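Local coordinates for odorant binding protein 4 (Chrysopa pallens, PDB 6JPM) that probably binds small hydrophobic odorant molecules, like other secreted members of the PBP/GOBP family of insect odorant-binding proteins, at residues M54-N59 and S65-Q70; A5-T10 and P72-K77; N103-L108 and E114-P119. All blocks are in the same frame, centred on the assembly; numbering follows the deposited sequence.

Interaction 1. Residues M54-N59 and S65-Q70; sequences MKIIKN and SAVEQQ
Ile56 inserts its CD1 methyl among Ala66, Val67 and Gln70 on one side of helix 64-70, and its path can be traced branch by branch. Beyond CB the side chain forks. CG2 leaves for Phe104 of helix 99-111, while CG1, beside the backbone N (chi1 -64°), heads for the short helix and passes 3.9 Å from Gln70 OE1. At the tip, CD1 lies 3.8 Å from Val67 CG2, 4.4 Å from Ala66 CB and 3.3 Å from Gln70 OE1, so methyls and an amide oxygen share it. Ile56 follows a helix end: Lys55, with phi of 67°, closes helix 41-53 in a Schellman motif, and the chain then enters the two-stranded hairpin 57-58/61-62 that leads into helix 64-70. The bend brings two carbonyls to the helix. Lys55 O sits tightly against Ala66 CB, at 3.1 Å, whereas Met54 O accepts a hydrogen bond from Gln70 NE2 at 3.3 Å. That donor comes nearly end-on to the carbonyl, at a C=O...N angle of 161°, and the oxygen lies close to the plane of the amide. A leucine in place of Gln70 would probably leave Met54 O without this donor and put a branched methyl pair where the flat amide now fits. The Lys55 side chain crosses Gln70 at about a right angle, its CE 4.2 Å from NE2.

Interaction 2. Residues A5-T10 and P72-K77; sequences AQMAST and PTLPKK
Met7 and Pro75 make a small apolar contact between the first turns of helix 4-22 and the link that joins helix 64-70 to helix 76-89. The elements are far apart in sequence, and the backbones stand well off from each other: the closest CA atoms, those of Met7 and Leu74, are 8.5 Å apart, and the segments bury only 90 Å² in all. The gap is spanned mainly by the Met7 side chain. Met7 does so with a first torsion of -109°, displaced from a staggered value, followed by an extended second torsion that carries the sulfur to the proline. Met7 SD then meets Pro75 CD at 3.4 Å and Pro75 CG at 3.8 Å, the two side chains lying at a slant to each other. Leu74 adds a looser touch: its CB leads off from the helix, but its CD2 methyl turns back to 4.4 Å from Met7 SD. Polar ties near the N-terminus complete the attachment, with Lys77 NZ in a salt bridge to Glu4 and a backbone hydrogen bond joining Thr73 to Leu2, while Met7 also packs on Tyr78. Across the two segments themselves, sulfur meets only carbon. Such a contact depends on shape and dispersion, with at most a weak attraction between the sulfur and the CH groups of the proline ring, and it implies little directional restraint beyond the fit of one flexible thioether against a rigid ring.

Interaction 3. Residues N103-L108 and E114-P119; sequences NFAKCL and EMYFLP
Leu108 and Tyr116 bring the two backbones to a CA-CA distance of 7.0 Å, and Ala105 and Leu118 to 8.2 Å. Because the pairing steps forward along the helix as it steps back along the tail, the C-terminal residues return alongside helix 99-111 in the reverse direction. Residues three apart on the helix face residues two apart on the tail, where Tyr116 and Leu118 have extended psi values of 127° and 145°. Tyr116 runs its ring across the gap, with CG opposite the backbone N about the first side-chain bond (chi1 179°). Its CE1 comes to 3.8 Å from Ala105 O and its CD1 to 4.1 Å from Leu108 C; both approach the ring obliquely, in van der Waals contact, and Tyr116 OH lies 4.1 Å from Ala105 CB. The ring also carries the backbone N of its own neighbour Leu118, 4.0 Å above one face and offset toward the rim. The fold is the helical, disulfide-braced one of insect odorant-binding proteins: Cys107 on this helix is bonded to Cys89 of helix 76-89, and the tail runs back into the interior, consistent with relatives in which the C-terminal segment lines the ligand cavity. There Leu118 CD1 touches Ala105 CB at 4.2 Å and Leu108 CD1 also at 4.2 Å, the two leucine chains crossing at about a right angle. Leu108 CG in turn rests over a face of the Phe104 ring, near its rim. Farther along, hydrogen bonds from His33 NE2 to Leu118 O and between Pro119 O and Tyr46 OH fasten the end of the chain, while Met47 of helix 41-53 packs against Ala105, Tyr116 and Leu118.

Overall arrangement
The three contacts sit about 15 Å apart, centre to centre, but differ in depth. Interaction 3 is the innermost, 5 Å from the centre of the chain, and interactions 1 and 2 lie farther out, at 11 and 14 Å. The tail 114-119 connects them: Leu118 CD2 packs on Met54 CE of interaction 1, and Phe117 touches Met7 and Leu74 of interaction 2. Interactions 1 and 2 adjoin in sequence through the run 65-77 without otherwise touching. Their chemistry also differs. Interaction 1 mixes methyl packing with an amide-carbonyl hydrogen bond, interaction 2 rests on a thioether and a proline ring, and interaction 3 on a phenol ring and aliphatic side chains.

Interaction 1. Residues M54-N59 and S65-Q70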
ATOM      1  N   MET A  54       6.710   3.498   3.184  1.00 26.71           N
ATOM      2  CA  MET A  54       6.191   4.686   2.520  1.00 27.34           C
ATOM      3  C   MET A  54       5.823   5.798   3.493  1.00 27.26           C
ATOM      4  O   MET A  54       5.465   6.892   3.041  1.00 29.77           O
ATOM      5  CB  MET A  54       4.959   4.339   1.684  1.00 19.70           C
ATOM      6  CG  MET A  54       5.249   3.385   0.519  1.00 26.80           C
ATOM      7  SD  MET A  54       3.700   2.757  -0.181  1.00 28.08           S
ATOM      8  CE  MET A  54       3.135   4.181  -1.122  1.00 34.10           C
ATOM      9  N   LYS A  55       5.874   5.533   4.803  1.00 24.88           N
ATOM     10  CA  LYS A  55       5.492   6.449   5.877  1.00 30.56           C
ATOM     11  C   LYS A  55       3.997   6.744   5.899  1.00 33.53           C
ATOM     12  O   LYS A  55       3.563   7.641   6.623  1.00 35.59           O
ATOM     13  CB  LYS A  55       6.292   7.755   5.813  1.00 34.77           C
ATOM     14  CG  LYS A  55       7.768   7.538   6.130  1.00 39.61           C
ATOM     15  CD  LYS A  55       8.596   8.793   5.902  1.00 56.05           C
ATOM     16  CE  LYS A  55       8.841   9.033   4.421  1.00 66.08           C
ATOM     17  NZ  LYS A  55       9.899  10.059   4.207  1.00 73.28           N
ATOM     18  N   ILE A  56       3.198   5.996   5.141  1.00 30.68           N
ATOM     19  CA  ILE A  56       1.746   6.158   5.124  1.00 27.64           C
ATOM     20  C   ILE A  56       1.111   5.536   6.367  1.00 28.07           C
ATOM     21  O   ILE A  56       0.095   6.028   6.866  1.00 32.59           O
ATOM     22  CB  ILE A  56       1.189   5.544   3.820  1.00 24.10           C
ATOM     23  CG1 ILE A  56       1.725   6.320   2.605  1.00 28.76           C
ATOM     24  CG2 ILE A  56      -0.336   5.522   3.820  1.00 22.95           C
ATOM     25  CD1 ILE A  56       1.221   7.775   2.535  1.00 27.47           C
ATOM     26  N   ILE A  57       1.677   4.440   6.875  1.00 25.63           N
ATOM     27  CA  ILE A  57       1.197   3.787   8.089  1.00 28.47           C
ATOM     28  C   ILE A  57       2.246   3.953   9.182  1.00 24.53           C
ATOM     29  O   ILE A  57       3.437   3.701   8.962  1.00 21.28           O
ATOM     30  CB  ILE A  57       0.886   2.295   7.853  1.00 30.87           C
ATOM     31  CG1 ILE A  57      -0.398   2.098   7.029  1.00 28.68           C
ATOM     32  CG2 ILE A  57       0.796   1.547   9.169  1.00 33.91           C
ATOM     33  CD1 ILE A  57      -1.688   2.489   7.747  1.00 28.60           C
ATOM     34  N   LYS A  58       1.807   4.373  10.362  1.00 25.89           N
ATOM     35  CA  LYS A  58       2.714   4.546  11.484  1.00 26.63           C
ATOM     36  C   LYS A  58       2.036   3.979  12.718  1.00 25.18           C
ATOM     37  O   LYS A  58       0.937   4.417  13.073  1.00 27.79           O
ATOM     38  CB  LYS A  58       3.066   6.029  11.665  1.00 33.84           C
ATOM     39  CG  LYS A  58       4.066   6.322  12.747  1.00 45.59           C
ATOM     40  CD  LYS A  58       4.501   7.783  12.684  1.00 56.92           C
ATOM     41  CE  LYS A  58       3.301   8.732  12.681  1.00 67.41           C
ATOM     42  NZ  LYS A  58       2.488   8.666  13.935  1.00 74.68           N
ATOM     43  N   ASN A  59       2.671   2.998  13.360  1.00 22.30           N
ATOM     44  CA  ASN A  59       2.094   2.339  14.535  1.00 29.04           C
ATOM     45  C   ASN A  59       0.673   1.866  14.245  1.00 27.62           C
ATOM     46  O   ASN A  59      -0.239   2.054  15.051  1.00 22.54           O
ATOM     47  CB  ASN A  59       2.102   3.255  15.758  1.00 28.80           C
ATOM     48  CG  ASN A  59       3.498   3.705  16.143  1.00 32.88           C
ATOM     49  OD1 ASN A  59       3.829   4.878  16.031  1.00 42.21           O
ATOM     50  ND2 ASN A  59       4.307   2.773  16.618  1.00 34.30           N
ATOM     51  N   SER A  65      -0.967  13.146   7.604  1.00 47.96           N
ATOM     52  CA  SER A  65       0.029  14.157   7.257  1.00 53.15           C
ATOM     53  C   SER A  65       0.931  13.667   6.136  1.00 54.63           C
ATOM     54  O   SER A  65       1.147  14.376   5.145  1.00 60.23           O
ATOM     55  CB  SER A  65       0.863  14.525   8.483  1.00 56.10           C
ATOM     56  OG  SER A  65       0.037  14.988   9.532  1.00 64.96           O
ATOM     57  N   ALA A  66       1.483  12.459   6.282  1.00 48.98           N
ATOM     58  CA  ALA A  66       2.288  11.873   5.216  1.00 42.67           C
ATOM     59  C   ALA A  66       1.486  11.744   3.927  1.00 40.83           C
ATOM     60  O   ALA A  66       2.032  11.897   2.828  1.00 51.29           O
ATOM     61  CB  ALA A  66       2.825  10.503   5.645  1.00 35.30           C
ATOM     62  N   VAL A  67       0.195  11.436   4.037  1.00 35.56           N
ATOM     63  CA  VAL A  67      -0.631  11.324   2.841  1.00 38.97           C
ATOM     64  C   VAL A  67      -0.661  12.653   2.095  1.00 49.49           C
ATOM     65  O   VAL A  67      -0.568  12.690   0.860  1.00 42.91           O
ATOM     66  CB  VAL A  67      -2.046  10.849   3.216  1.00 38.55           C
ATOM     67  CG1 VAL A  67      -2.994  11.007   2.045  1.00 38.85           C
ATOM     68  CG2 VAL A  67      -2.013   9.402   3.673  1.00 38.40           C
ATOM     69  N   GLU A  68      -0.755  13.766   2.830  1.00 55.88           N
ATOM     70  CA  GLU A  68      -0.892  15.068   2.183  1.00 59.28           C
ATOM     71  C   GLU A  68       0.426  15.559   1.590  1.00 62.78           C
ATOM     72  O   GLU A  68       0.426  16.176   0.521  1.00 67.55           O
ATOM     73  CB  GLU A  68      -1.457  16.087   3.171  1.00 64.00           C
ATOM     74  CG  GLU A  68      -2.917  15.834   3.510  1.00 67.29           C
ATOM     75  CD  GLU A  68      -3.363  16.580   4.743  1.00 76.77           C
ATOM     76  OE1 GLU A  68      -2.781  17.648   5.034  1.00 81.48           O
ATOM     77  OE2 GLU A  68      -4.291  16.096   5.427  1.00 77.67           O
ATOM     78  N   GLN A  69       1.557  15.291   2.252  1.00 64.21           N
ATOM     79  CA  GLN A  69       2.841  15.691   1.683  1.00 70.21           C
ATOM     80  C   GLN A  69       3.093  14.991   0.356  1.00 72.70           C
ATOM     81  O   GLN A  69       3.673  15.581  -0.564  1.00 83.05           O
ATOM     82  CB  GLN A  69       3.984  15.390   2.658  1.00 72.74           C
ATOM     83  CG  GLN A  69       5.322  16.062   2.320  1.00 83.54           C
ATOM     84  CD  GLN A  69       6.147  15.334   1.250  1.00 93.21           C
ATOM     85  OE1 GLN A  69       5.815  14.224   0.827  1.00 95.98           O
ATOM     86  NE2 GLN A  69       7.235  15.965   0.816  1.00 94.88           N
ATOM     87  N   GLN A  70       2.669  13.735   0.238  1.00 58.51           N
ATOM     88  CA  GLN A  70       3.100  12.907  -0.877  1.00 56.96           C
ATOM     89  C   GLN A  70       2.150  12.946  -2.068  1.00 53.14           C
ATOM     90  O   GLN A  70       2.576  12.629  -3.188  1.00 52.82           O
ATOM     91  CB  GLN A  70       3.312  11.476  -0.375  1.00 59.11           C
ATOM     92  CG  GLN A  70       4.385  11.444   0.709  1.00 57.75           C
ATOM     93  CD  GLN A  70       4.503  10.119   1.432  1.00 59.57           C
ATOM     94  OE1 GLN A  70       3.896   9.125   1.041  1.00 59.70           O
ATOM     95  NE2 GLN A  70       5.292  10.106   2.503  1.00 60.47           N
TER

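Interaction 2. Residues A5-T10 and P72-K77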
ATOM      1  N   ALA A   5       8.010   5.791 -14.028  1.00 57.73           N
ATOM      2  CA  ALA A   5       9.155   4.890 -13.984  1.00 53.98           C
ATOM      3  C   ALA A   5       9.859   4.960 -12.636  1.00 47.30           C
ATOM      4  O   ALA A   5      10.334   3.939 -12.127  1.00 48.35           O
ATOM      5  CB  ALA A   5      10.126   5.220 -15.117  1.00 56.69           C
ATOM      6  N   GLN A   6       9.958   6.160 -12.055  1.00 46.00           N
ATOM      7  CA  GLN A   6      10.538   6.280 -10.722  1.00 47.56           C
ATOM      8  C   GLN A   6       9.655   5.618  -9.676  1.00 42.26           C
ATOM      9  O   GLN A   6      10.165   5.037  -8.714  1.00 42.52           O
ATOM     10  CB  GLN A   6      10.762   7.749 -10.370  1.00 48.84           C
ATOM     11  CG  GLN A   6      11.818   8.449 -11.197  1.00 55.64           C
ATOM     12  CD  GLN A   6      11.648   9.952 -11.177  1.00 60.17           C
ATOM     13  OE1 GLN A   6      10.562  10.465 -11.438  1.00 62.73           O
ATOM     14  NE2 GLN A   6      12.717  10.667 -10.856  1.00 59.42           N
ATOM     15  N   MET A   7       8.336   5.694  -9.856  1.00 43.46           N
ATOM     16  CA  MET A   7       7.401   5.029  -8.953  1.00 46.56           C
ATOM     17  C   MET A   7       7.561   3.512  -9.015  1.00 41.10           C
ATOM     18  O   MET A   7       7.615   2.843  -7.980  1.00 32.51           O
ATOM     19  CB  MET A   7       5.970   5.423  -9.309  1.00 51.65           C
ATOM     20  CG  MET A   7       5.305   6.335  -8.318  1.00 62.47           C
ATOM     21  SD  MET A   7       3.592   6.621  -8.804  1.00 71.31           S
ATOM     22  CE  MET A   7       2.914   4.970  -8.708  1.00 70.62           C
ATOM     23  N   ALA A   8       7.628   2.950 -10.225  1.00 40.53           N
ATOM     24  CA  ALA A   8       7.809   1.508 -10.343  1.00 39.55           C
ATOM     25  C   ALA A   8       9.168   1.085  -9.807  1.00 38.90           C
ATOM     26  O   ALA A   8       9.294   0.024  -9.192  1.00 40.93           O
ATOM     27  CB  ALA A   8       7.639   1.065 -11.796  1.00 38.55           C
ATOM     28  N   SER A   9      10.192   1.915 -10.013  1.00 39.28           N
ATOM     29  CA  SER A   9      11.527   1.581  -9.527  1.00 36.79           C
ATOM     30  C   SER A   9      11.585   1.637  -8.005  1.00 35.12           C
ATOM     31  O   SER A   9      12.132   0.738  -7.359  1.00 34.32           O
ATOM     32  CB  SER A   9      12.565   2.525 -10.146  1.00 43.35           C
ATOM     33  OG  SER A   9      13.802   2.469  -9.447  1.00 47.34           O
ATOM     34  N   THR A  10      11.027   2.690  -7.408  1.00 34.53           N
ATOM     35  CA  THR A  10      10.993   2.756  -5.953  1.00 31.79           C
ATOM     36  C   THR A  10      10.125   1.641  -5.371  1.00 33.86           C
ATOM     37  O   THR A  10      10.457   1.064  -4.330  1.00 32.27           O
ATOM     38  CB  THR A  10      10.499   4.135  -5.513  1.00 33.42           C
ATOM     39  OG1 THR A  10      11.492   5.113  -5.841  1.00 40.57           O
ATOM     40  CG2 THR A  10      10.271   4.167  -4.035  1.00 27.10           C
ATOM     41  N   PRO A  72       1.269  15.544  -3.833  1.00 68.29           N
ATOM     42  CA  PRO A  72       1.864  16.308  -4.942  1.00 68.59           C
ATOM     43  C   PRO A  72       3.053  15.629  -5.613  1.00 65.01           C
ATOM     44  O   PRO A  72       3.483  16.106  -6.670  1.00 67.07           O
ATOM     45  CB  PRO A  72       2.281  17.634  -4.281  1.00 71.98           C
ATOM     46  CG  PRO A  72       2.362  17.341  -2.838  1.00 71.63           C
ATOM     47  CD  PRO A  72       1.309  16.307  -2.574  1.00 70.23           C
ATOM     48  N   THR A  73       3.601  14.551  -5.053  1.00 60.27           N
ATOM     49  CA  THR A  73       4.648  13.825  -5.761  1.00 60.06           C
ATOM     50  C   THR A  73       4.094  12.779  -6.722  1.00 61.46           C
ATOM     51  O   THR A  73       4.871  12.174  -7.467  1.00 61.31           O
ATOM     52  CB  THR A  73       5.597  13.144  -4.774  1.00 63.09           C
ATOM     53  OG1 THR A  73       4.851  12.262  -3.925  1.00 60.85           O
ATOM     54  CG2 THR A  73       6.322  14.179  -3.934  1.00 67.32           C
ATOM     55  N   LEU A  74       2.777  12.551  -6.716  1.00 61.06           N
ATOM     56  CA  LEU A  74       2.179  11.529  -7.562  1.00 57.45           C
ATOM     57  C   LEU A  74       2.076  12.022  -9.001  1.00 58.15           C
ATOM     58  O   LEU A  74       1.798  13.202  -9.232  1.00 59.01           O
ATOM     59  CB  LEU A  74       0.787  11.158  -7.059  1.00 53.27           C
ATOM     60  CG  LEU A  74       0.655  10.349  -5.771  1.00 50.27           C
ATOM     61  CD1 LEU A  74      -0.811  10.152  -5.448  1.00 48.03           C
ATOM     62  CD2 LEU A  74       1.357   9.009  -5.927  1.00 51.59           C
ATOM     63  N   PRO A  75       2.301  11.146  -9.983  1.00 53.41           N
ATOM     64  CA  PRO A  75       1.928  11.483 -11.358  1.00 56.86           C
ATOM     65  C   PRO A  75       0.455  11.853 -11.410  1.00 60.23           C
ATOM     66  O   PRO A  75      -0.377  11.243 -10.732  1.00 60.85           O
ATOM     67  CB  PRO A  75       2.218  10.194 -12.136  1.00 58.13           C
ATOM     68  CG  PRO A  75       3.238   9.472 -11.313  1.00 55.51           C
ATOM     69  CD  PRO A  75       2.925   9.817  -9.884  1.00 55.94           C
ATOM     70  N   LYS A  76       0.141  12.881 -12.205  1.00 60.76           N
ATOM     71  CA  LYS A  76      -1.222  13.408 -12.228  1.00 63.36           C
ATOM     72  C   LYS A  76      -2.240  12.332 -12.583  1.00 59.92           C
ATOM     73  O   LYS A  76      -3.397  12.412 -12.161  1.00 57.10           O
ATOM     74  CB  LYS A  76      -1.321  14.575 -13.213  1.00 69.73           C
ATOM     75  CG  LYS A  76      -0.908  14.239 -14.637  1.00 75.98           C
ATOM     76  CD  LYS A  76      -1.757  15.013 -15.652  1.00 78.18           C
ATOM     77  CE  LYS A  76      -1.700  16.520 -15.416  1.00 78.44           C
ATOM     78  NZ  LYS A  76      -0.349  17.101 -15.695  1.00 77.06           N
ATOM     79  N   LYS A  77      -1.834  11.306 -13.300  1.00 60.26           N
ATOM     80  CA  LYS A  77      -2.836  10.273 -13.630  1.00 57.86           C
ATOM     81  C   LYS A  77      -3.261   9.491 -12.386  1.00 54.44           C
ATOM     82  O   LYS A  77      -4.292   8.884 -12.442  1.00 55.67           O
ATOM     83  CB  LYS A  77      -2.329   9.367 -14.749  1.00 60.15           C
ATOM     84  CG  LYS A  77      -1.101   8.537 -14.440  1.00 64.15           C
ATOM     85  CD  LYS A  77      -1.418   7.052 -14.404  1.00 66.17           C
ATOM     86  CE  LYS A  77      -1.137   6.313 -15.691  1.00 66.54           C
ATOM     87  NZ  LYS A  77      -0.118   5.260 -15.485  1.00 66.67           N
TER

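Interaction 3. Residues N103-L108 and E114-P119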
ATOM      1  N   ASN A 103      -5.574  -4.304   5.992  1.00 17.38           N
ATOM      2  CA  ASN A 103      -6.969  -3.946   5.740  1.00 22.20           C
ATOM      3  C   ASN A 103      -7.075  -2.655   4.943  1.00 22.11           C
ATOM      4  O   ASN A 103      -7.915  -2.543   4.046  1.00 25.06           O
ATOM      5  CB  ASN A 103      -7.731  -3.817   7.063  1.00 22.21           C
ATOM      6  CG  ASN A 103      -8.028  -5.163   7.685  1.00 25.31           C
ATOM      7  OD1 ASN A 103      -8.234  -6.149   6.970  1.00 24.15           O
ATOM      8  ND2 ASN A 103      -8.027  -5.220   9.023  1.00 23.76           N
ATOM      9  N   PHE A 104      -6.260  -1.657   5.286  1.00 22.57           N
ATOM     10  CA  PHE A 104      -6.181  -0.434   4.495  1.00 18.64           C
ATOM     11  C   PHE A 104      -5.833  -0.741   3.038  1.00 22.92           C
ATOM     12  O   PHE A 104      -6.458  -0.205   2.121  1.00 24.94           O
ATOM     13  CB  PHE A 104      -5.138   0.505   5.117  1.00 18.62           C
ATOM     14  CG  PHE A 104      -4.944   1.808   4.368  1.00 27.61           C
ATOM     15  CD1 PHE A 104      -5.981   2.737   4.262  1.00 33.68           C
ATOM     16  CD2 PHE A 104      -3.715   2.118   3.800  1.00 24.59           C
ATOM     17  CE1 PHE A 104      -5.801   3.954   3.586  1.00 24.24           C
ATOM     18  CE2 PHE A 104      -3.525   3.315   3.118  1.00 27.26           C
ATOM     19  CZ  PHE A 104      -4.578   4.235   3.009  1.00 29.93           C
ATOM     20  N   ALA A 105      -4.844  -1.619   2.809  1.00 23.04           N
ATOM     21  CA  ALA A 105      -4.428  -1.945   1.446  1.00 19.99           C
ATOM     22  C   ALA A 105      -5.547  -2.621   0.662  1.00 23.60           C
ATOM     23  O   ALA A 105      -5.768  -2.312  -0.514  1.00 25.52           O
ATOM     24  CB  ALA A 105      -3.191  -2.844   1.473  1.00 19.57           C
ATOM     25  N   LYS A 106      -6.230  -3.590   1.278  1.00 20.05           N
ATOM     26  CA  LYS A 106      -7.343  -4.248   0.592  1.00 22.77           C
ATOM     27  C   LYS A 106      -8.386  -3.226   0.179  1.00 26.73           C
ATOM     28  O   LYS A 106      -8.951  -3.310  -0.913  1.00 23.89           O
ATOM     29  CB  LYS A 106      -8.017  -5.298   1.489  1.00 26.66           C
ATOM     30  CG  LYS A 106      -7.155  -6.454   1.913  1.00 33.63           C
ATOM     31  CD  LYS A 106      -8.032  -7.587   2.427  1.00 35.13           C
ATOM     32  CE  LYS A 106      -8.940  -7.124   3.547  1.00 33.74           C
ATOM     33  NZ  LYS A 106      -9.710  -8.245   4.145  1.00 33.21           N
ATOM     34  N   CYS A 107      -8.669  -2.261   1.064  1.00 25.22           N
ATOM     35  CA  CYS A 107      -9.650  -1.230   0.744  1.00 22.01           C
ATOM     36  C   CYS A 107      -9.188  -0.409  -0.451  1.00 28.60           C
ATOM     37  O   CYS A 107      -9.970  -0.131  -1.371  1.00 27.97           O
ATOM     38  CB  CYS A 107      -9.885  -0.332   1.963  1.00 21.32           C
ATOM     39  SG  CYS A 107     -11.150   0.957   1.688  1.00 34.05           S
ATOM     40  N   LEU A 108      -7.916  -0.003  -0.446  1.00 22.14           N
ATOM     41  CA  LEU A 108      -7.402   0.820  -1.532  1.00 22.62           C
ATOM     42  C   LEU A 108      -7.555   0.108  -2.865  1.00 23.93           C
ATOM     43  O   LEU A 108      -7.974   0.715  -3.860  1.00 25.26           O
ATOM     44  CB  LEU A 108      -5.935   1.163  -1.303  1.00 24.02           C
ATOM     45  CG  LEU A 108      -5.634   2.212  -0.243  1.00 30.98           C
ATOM     46  CD1 LEU A 108      -4.139   2.431  -0.220  1.00 27.14           C
ATOM     47  CD2 LEU A 108      -6.382   3.512  -0.530  1.00 27.81           C
ATOM     48  N   GLU A 114      -7.840  -0.737 -10.987  1.00 33.60           N
ATOM     49  CA  GLU A 114      -6.971  -0.337 -12.110  1.00 38.91           C
ATOM     50  C   GLU A 114      -5.901   0.659 -11.675  1.00 36.98           C
ATOM     51  O   GLU A 114      -4.872   0.628 -12.248  1.00 35.61           O
ATOM     52  CB  GLU A 114      -7.829   0.244 -13.231  1.00 47.41           C
ATOM     53  CG  GLU A 114      -7.067   0.558 -14.501  1.00 61.45           C
ATOM     54  CD  GLU A 114      -6.488  -0.626 -15.264  1.00 70.78           C
ATOM     55  OE1 GLU A 114      -5.690  -0.389 -16.173  1.00 73.73           O
ATOM     56  OE2 GLU A 114      -6.835  -1.763 -14.958  1.00 70.12           O
ATOM     57  N   MET A 115      -6.176   1.506 -10.699  1.00 32.87           N
ATOM     58  CA  MET A 115      -5.224   2.567 -10.309  1.00 35.43           C
ATOM     59  C   MET A 115      -4.415   2.194  -9.057  1.00 38.40           C
ATOM     60  O   MET A 115      -3.728   3.001  -8.539  1.00 40.59           O
ATOM     61  CB  MET A 115      -5.965   3.891 -10.101  1.00 37.99           C
ATOM     62  CG  MET A 115      -6.848   4.275 -11.265  1.00 40.49           C
ATOM     63  SD  MET A 115      -5.955   4.350 -12.790  1.00 46.05           S
ATOM     64  CE  MET A 115      -4.795   5.648 -12.425  1.00 47.63           C
ATOM     65  N   TYR A 116      -4.483   0.960  -8.634  1.00 36.74           N
ATOM     66  CA  TYR A 116      -3.709   0.536  -7.476  1.00 34.37           C
ATOM     67  C   TYR A 116      -2.245   0.389  -7.869  1.00 32.61           C
ATOM     68  O   TYR A 116      -1.922  -0.304  -8.838  1.00 25.92           O
ATOM     69  CB  TYR A 116      -4.282  -0.778  -6.955  1.00 27.75           C
ATOM     70  CG  TYR A 116      -3.599  -1.386  -5.764  1.00 29.28           C
ATOM     71  CD1 TYR A 116      -3.964  -1.016  -4.476  1.00 26.53           C
ATOM     72  CD2 TYR A 116      -2.632  -2.372  -5.918  1.00 27.50           C
ATOM     73  CE1 TYR A 116      -3.369  -1.581  -3.382  1.00 27.57           C
ATOM     74  CE2 TYR A 116      -2.026  -2.950  -4.815  1.00 22.62           C
ATOM     75  CZ  TYR A 116      -2.405  -2.548  -3.551  1.00 28.46           C
ATOM     76  OH  TYR A 116      -1.828  -3.098  -2.437  1.00 28.34           O
ATOM     77  N   PHE A 117      -1.350   1.046  -7.129  1.00 27.91           N
ATOM     78  CA  PHE A 117       0.065   1.014  -7.480  1.00 31.53           C
ATOM     79  C   PHE A 117       0.986   0.593  -6.339  1.00 31.61           C
ATOM     80  O   PHE A 117       2.210   0.677  -6.501  1.00 33.58           O
ATOM     81  CB  PHE A 117       0.517   2.377  -8.012  1.00 35.42           C
ATOM     82  CG  PHE A 117       0.276   3.505  -7.055  1.00 39.07           C
ATOM     83  CD1 PHE A 117       1.135   3.728  -5.978  1.00 37.72           C
ATOM     84  CD2 PHE A 117      -0.811   4.352  -7.230  1.00 40.24           C
ATOM     85  CE1 PHE A 117       0.899   4.769  -5.081  1.00 37.85           C
ATOM     86  CE2 PHE A 117      -1.045   5.395  -6.349  1.00 38.55           C
ATOM     87  CZ  PHE A 117      -0.193   5.605  -5.272  1.00 39.55           C
ATOM     88  N   LEU A 118       0.457   0.167  -5.192  1.00 28.19           N
ATOM     89  CA  LEU A 118       1.332  -0.290  -4.119  1.00 30.61           C
ATOM     90  C   LEU A 118       2.153  -1.495  -4.578  1.00 29.73           C
ATOM     91  O   LEU A 118       1.666  -2.328  -5.347  1.00 31.01           O
ATOM     92  CB  LEU A 118       0.533  -0.682  -2.881  1.00 28.87           C
ATOM     93  CG  LEU A 118      -0.354   0.384  -2.228  1.00 30.45           C
ATOM     94  CD1 LEU A 118      -0.963  -0.159  -0.941  1.00 27.03           C
ATOM     95  CD2 LEU A 118       0.428   1.666  -1.969  1.00 36.60           C
ATOM     96  N   PRO A 119       3.415  -1.611  -4.123  1.00 30.24           N
ATOM     97  CA  PRO A 119       4.152  -2.863  -4.337  1.00 35.00           C
ATOM     98  C   PRO A 119       3.582  -4.046  -3.541  1.00 38.09           C
ATOM     99  O   PRO A 119       4.111  -5.155  -3.740  1.00 35.43           O
ATOM    100  CB  PRO A 119       5.574  -2.534  -3.850  1.00 28.72           C
ATOM    101  CG  PRO A 119       5.453  -1.300  -3.030  1.00 22.87           C
ATOM    102  CD  PRO A 119       4.279  -0.544  -3.590  1.00 28.00           C
TER